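Local coordinates for putative uncharacterized protein (Pseudomonas phage 201phi2-1, PDB 3R4V) that is a phage tubulin-like protein of unknown function that holds guanosine-5'-diphosphate in a pocket, at residues 174-178 with 261-267. Residues are numbered along the deposited sequence; the frame is centred on the assembly and turned at random.
Sequences KVVLL and TDDQIHF
How a helix end seats on a sheet: 174-178, the last alpha-helical turn of helix 161-178 (L178 N to K174 O 2.8 Å), crosses extended 264-267 at -94°, axes 10.3 Å apart; loop 261-263 leads into the strand. K174 CA is nearest I265 CA (8.0 Å), V175 CA nearest F267 CA (8.5 Å). Strand alternation turns I265 and F267 toward the helix. F267 (m) is the main bump: its CZ lies 3.6 Å from K174 O and 3.7 Å from L178 CB, filling the hollow among K174, V175 and L178. L178 (t, p) lays CD2 over one ring face, a CH-pi contact 3.7 Å from the centroid. I265 (m, t), the second bump, sits between K174 (CD to I265 CG2 4.1 Å) and L177 (CD2 to I265 CD1 3.6 Å). Beyond I265, K174 (m, t, t, p) salt-bridges D262, NZ to OD1 3.6 Å; a water joins NZ to D262 OD2, while T261 OG1 donates to OD1. In this tubulin-like fold the contact joins helix 161-178 to the C-terminal domain, I213 of strand 208-214 and L230 and L232 of strand 228-233 lining the same core.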
loop_
_atom_site.group_PDB
_atom_site.type_symbol
_atom_site.label_atom_id
_atom_site.label_comp_id
_atom_site.label_asym_id
_atom_site.label_seq_id
_atom_site.Cartn_x
_atom_site.Cartn_y
_atom_site.Cartn_z
ATOM N N LYS A 174 4.008 6.696 12.203
ATOM C CA LYS A 174 3.370 8.006 12.323
ATOM C C LYS A 174 1.854 7.851 12.226
ATOM O O LYS A 174 1.116 8.542 12.920
ATOM C CB LYS A 174 3.895 9.007 11.281
ATOM C CG LYS A 174 5.342 9.457 11.493
ATOM C CD LYS A 174 5.776 10.404 10.385
ATOM C CE LYS A 174 7.075 11.137 10.722
ATOM N NZ LYS A 174 8.215 10.235 11.004
ATOM N N VAL A 175 1.379 6.936 11.378
ATOM C CA VAL A 175 -0.060 6.707 11.280
ATOM C C VAL A 175 -0.573 6.015 12.546
ATOM O O VAL A 175 -1.667 6.315 13.020
ATOM C CB VAL A 175 -0.455 5.876 10.014
ATOM C CG1 VAL A 175 -1.965 5.640 10.002
ATOM C CG2 VAL A 175 -0.031 6.624 8.777
ATOM N N VAL A 176 0.212 5.084 13.089
ATOM C CA VAL A 176 -0.172 4.419 14.336
ATOM C C VAL A 176 -0.295 5.462 15.432
ATOM O O VAL A 176 -1.216 5.420 16.241
ATOM C CB VAL A 176 0.818 3.304 14.738
ATOM C CG1 VAL A 176 0.544 2.824 16.159
ATOM C CG2 VAL A 176 0.707 2.135 13.746
ATOM N N LEU A 177 0.619 6.424 15.416
ATOM C CA LEU A 177 0.588 7.531 16.378
ATOM C C LEU A 177 -0.662 8.383 16.162
ATOM O O LEU A 177 -1.410 8.676 17.105
ATOM C CB LEU A 177 1.840 8.390 16.220
ATOM C CG LEU A 177 1.826 9.745 16.915
ATOM C CD1 LEU A 177 1.857 9.537 18.419
ATOM C CD2 LEU A 177 3.009 10.589 16.443
ATOM N N LEU A 178 -0.886 8.774 14.910
ATOM C CA LEU A 178 -2.056 9.566 14.541
ATOM C C LEU A 178 -3.342 8.996 15.126
ATOM O O LEU A 178 -4.156 9.746 15.679
ATOM C CB LEU A 178 -2.181 9.663 13.013
ATOM C CG LEU A 178 -3.466 10.307 12.466
ATOM C CD1 LEU A 178 -3.548 11.768 12.907
ATOM C CD2 LEU A 178 -3.557 10.199 10.930
ATOM N N THR A 261 7.258 11.484 17.972
ATOM C CA THR A 261 8.584 11.485 17.361
ATOM C C THR A 261 8.975 12.842 16.775
ATOM O O THR A 261 10.160 13.151 16.649
ATOM C CB THR A 261 8.665 10.422 16.239
ATOM O OG1 THR A 261 7.527 10.547 15.374
ATOM C CG2 THR A 261 8.682 9.020 16.828
ATOM N N ASP A 262 7.971 13.639 16.417
ATOM C CA ASP A 262 8.177 14.914 15.734
ATOM C C ASP A 262 7.273 15.985 16.329
ATOM O O ASP A 262 6.224 15.675 16.892
ATOM C CB ASP A 262 7.855 14.781 14.244
ATOM C CG ASP A 262 8.549 13.604 13.597
ATOM O OD1 ASP A 262 8.084 12.459 13.775
ATOM O OD2 ASP A 262 9.558 13.824 12.901
ATOM N N ASP A 263 7.670 17.246 16.171
ATOM C CA ASP A 263 6.938 18.372 16.741
ATOM C C ASP A 263 5.623 18.672 16.011
ATOM O O ASP A 263 4.673 19.184 16.601
ATOM C CB ASP A 263 7.832 19.613 16.757
ATOM C CG ASP A 263 7.211 20.771 17.510
ATOM O OD1 ASP A 263 7.278 20.775 18.760
ATOM O OD2 ASP A 263 6.666 21.684 16.852
ATOM N N GLN A 264 5.574 18.374 14.719
ATOM C CA GLN A 264 4.324 18.488 13.977
ATOM C C GLN A 264 4.337 17.506 12.821
ATOM O O GLN A 264 5.393 17.240 12.234
ATOM C CB GLN A 264 4.078 19.918 13.489
ATOM C CG GLN A 264 5.041 20.406 12.431
ATOM C CD GLN A 264 4.853 21.884 12.130
ATOM O OE1 GLN A 264 5.199 22.746 12.946
ATOM N NE2 GLN A 264 4.295 22.186 10.970
ATOM N N ILE A 265 3.171 16.937 12.528
ATOM C CA ILE A 265 3.033 15.947 11.461
ATOM C C ILE A 265 1.739 16.268 10.729
ATOM O O ILE A 265 0.711 16.470 11.372
ATOM C CB ILE A 265 2.968 14.487 11.997
ATOM C CG1 ILE A 265 4.055 14.234 13.046
ATOM C CG2 ILE A 265 3.080 13.470 10.842
ATOM C CD1 ILE A 265 3.908 12.925 13.790
ATOM N N HIS A 266 1.799 16.338 9.400
ATOM C CA HIS A 266 0.630 16.634 8.572
ATOM C C HIS A 266 0.352 15.474 7.653
ATOM O O HIS A 266 1.247 15.011 6.952
ATOM C CB HIS A 266 0.875 17.892 7.739
ATOM C CG HIS A 266 1.341 19.062 8.554
ATOM N ND1 HIS A 266 0.473 19.887 9.237
ATOM C CD2 HIS A 266 2.584 19.522 8.822
ATOM C CE1 HIS A 266 1.161 20.811 9.881
ATOM N NE2 HIS A 266 2.447 20.609 9.652
ATOM N N PHE A 267 -0.896 15.021 7.651
ATOM C CA PHE A 267 -1.306 13.885 6.834
ATOM C C PHE A 267 -2.248 14.443 5.784
ATOM O O PHE A 267 -3.399 14.777 6.089
ATOM C CB PHE A 267 -2.023 12.870 7.723
ATOM C CG PHE A 267 -1.183 12.368 8.879
ATOM C CD1 PHE A 267 -1.081 13.103 10.054
ATOM C CD2 PHE A 267 -0.494 11.177 8.787
ATOM C CE1 PHE A 267 -0.313 12.642 11.115
ATOM C CE2 PHE A 267 0.278 10.709 9.842
ATOM C CZ PHE A 267 0.375 11.442 11.005
HETATM O O HOH W 1 10.513 12.055 10.495
#